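PDB 4ZN4: sqt1 from Chaetomium thermophilum, which probably acts as a dedicated WD-repeat chaperone that captures a nascent ribosomal protein during its translation, in support of ribosome biogenesis. Local coordinates for residues V404-R409 with P466-H471. Residues are numbered along the deposited sequence; the frame is centred on the assembly and turned at random.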
# COMPACT_ATOMS: atom_id res chain seq x y z
N VAL A 404 -17.68 -2.80 -0.71
CA VAL A 404 -17.57 -1.95 -1.90
C VAL A 404 -18.65 -0.87 -1.89
O VAL A 404 -19.85 -1.16 -1.76
CB VAL A 404 -17.72 -2.78 -3.18
CG1 VAL A 404 -17.49 -1.93 -4.42
CG2 VAL A 404 -16.80 -4.02 -3.14
N PHE A 405 -18.22 0.37 -2.07
CA PHE A 405 -19.12 1.52 -2.03
C PHE A 405 -19.11 2.27 -3.35
O PHE A 405 -18.05 2.34 -4.02
CB PHE A 405 -18.70 2.48 -0.90
CG PHE A 405 -18.60 1.82 0.44
CD1 PHE A 405 -19.70 1.80 1.30
CD2 PHE A 405 -17.41 1.21 0.86
CE1 PHE A 405 -19.64 1.20 2.53
CE2 PHE A 405 -17.34 0.61 2.11
CZ PHE A 405 -18.44 0.60 2.95
N ASP A 406 -20.24 2.90 -3.68
CA ASP A 406 -20.42 3.65 -4.93
C ASP A 406 -20.11 5.11 -4.66
O ASP A 406 -20.91 5.81 -4.02
CB ASP A 406 -21.86 3.53 -5.45
CG ASP A 406 -22.09 2.28 -6.31
OD1 ASP A 406 -21.13 1.49 -6.48
OD2 ASP A 406 -23.22 2.10 -6.84
N THR A 407 -18.97 5.59 -5.15
CA THR A 407 -18.47 6.90 -4.74
C THR A 407 -19.32 8.07 -5.25
O THR A 407 -19.28 9.18 -4.69
CB THR A 407 -17.02 7.10 -5.22
OG1 THR A 407 -17.01 7.07 -6.66
CG2 THR A 407 -16.05 5.99 -4.67
N SER A 408 -20.06 7.86 -6.33
CA SER A 408 -20.87 8.94 -6.86
C SER A 408 -22.31 8.89 -6.33
O SER A 408 -23.18 9.65 -6.79
CB SER A 408 -20.90 8.91 -8.39
OG SER A 408 -21.54 7.73 -8.84
N ARG A 409 -22.57 7.98 -5.39
CA ARG A 409 -23.91 7.85 -4.82
C ARG A 409 -23.88 7.97 -3.31
O ARG A 409 -24.48 7.15 -2.61
CB ARG A 409 -24.55 6.52 -5.24
CG ARG A 409 -24.71 6.41 -6.76
CD ARG A 409 -25.71 5.30 -7.15
NE ARG A 409 -25.30 4.01 -6.61
CZ ARG A 409 -25.93 3.38 -5.62
NH1 ARG A 409 -25.46 2.20 -5.21
NH2 ARG A 409 -27.02 3.89 -5.04
N PRO A 466 -27.81 5.00 -10.61
CA PRO A 466 -27.51 5.88 -11.76
C PRO A 466 -26.04 6.30 -11.83
O PRO A 466 -25.47 6.77 -10.84
CB PRO A 466 -28.44 7.08 -11.54
CG PRO A 466 -29.62 6.50 -10.72
CD PRO A 466 -28.96 5.49 -9.81
N GLY A 467 -25.45 6.12 -13.01
CA GLY A 467 -24.05 6.46 -13.22
C GLY A 467 -23.01 5.46 -12.69
O GLY A 467 -21.81 5.69 -12.85
N THR A 468 -23.44 4.35 -12.08
CA THR A 468 -22.47 3.37 -11.56
C THR A 468 -22.67 1.95 -12.10
O THR A 468 -22.18 0.97 -11.55
CB THR A 468 -22.48 3.32 -10.02
OG1 THR A 468 -23.66 2.64 -9.56
CG2 THR A 468 -22.45 4.73 -9.44
N LEU A 469 -23.47 1.83 -13.16
CA LEU A 469 -23.62 0.56 -13.85
C LEU A 469 -22.40 0.36 -14.74
O LEU A 469 -21.85 1.33 -15.25
CB LEU A 469 -24.91 0.52 -14.68
CG LEU A 469 -26.17 0.42 -13.82
CD1 LEU A 469 -27.43 0.80 -14.59
CD2 LEU A 469 -26.28 -0.98 -13.23
N PRO A 470 -21.90 -0.88 -14.82
CA PRO A 470 -20.82 -1.07 -15.80
C PRO A 470 -21.47 -0.91 -17.18
O PRO A 470 -22.70 -1.04 -17.25
CB PRO A 470 -20.37 -2.52 -15.57
CG PRO A 470 -21.15 -3.00 -14.36
CD PRO A 470 -22.38 -2.15 -14.29
N HIS A 471 -20.72 -0.68 -18.26
CA HIS A 471 -21.38 -0.53 -19.56
C HIS A 471 -21.91 -1.92 -19.99
O HIS A 471 -22.46 -2.11 -21.09
CB HIS A 471 -20.43 0.06 -20.60
CG HIS A 471 -19.31 -0.84 -20.99
ND1 HIS A 471 -19.28 -1.54 -22.18
CD2 HIS A 471 -18.15 -1.16 -20.35
CE1 HIS A 471 -18.17 -2.25 -22.26
NE2 HIS A 471 -17.46 -2.03 -21.16
O HOH W 1 -24.46 8.98 -9.31
O HOH W 2 -20.79 7.82 -11.53
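Asp406 OD2 is the hub where Thr468, arriving from the other segment, meets the guanidinium of Arg409. Thr468 OG1 lies 2.8 Å from Asp406 OD2, a hydrogen-bonding distance. Arg409 grips the same oxygen side-on: NE and NH1 each stand 2.8 Å from Asp406 OD2, which sits only 3° out of the guanidinium plane. The NE bond uses the anti lone pair of OD2, whereas NH1 comes from above the carboxylate plane. A bend at chi3 (-57°) in the Arg409 chain turns the guanidinium back onto Asp406, three residues earlier. The other carboxylate oxygen, OD1, forms a salt bridge with Arg414, whose NH2 also bonds Thr468 O, so two arginines hold the carboxylate and probably favour its ionised form. With an alanine here instead of Arg409, OD2 would probably lose its charged mate and the methyl of Thr468 part of its cover, CG2 lying 3.9 Å from Arg409 CG. Thr468 OG1 also bonds Gly465 N, tying the hydroxyl to its own loop. Two waters also bridge the segments: water 1 donates to Ser408 O and Pro466 O, and water 2 joins Ser408 OG to Gly467 O (2.8 and 2.7 Å). A type I turn from Asp406 to Arg409, with Arg409 N bonded to Asp406 O at 3.1 Å, begins the connection from strand 402-406 to strand 412-417; against it rests the long loop between strands 453-458 and 491-496, a contact between neighbouring four-stranded antiparallel blades of a WD40 beta-propeller.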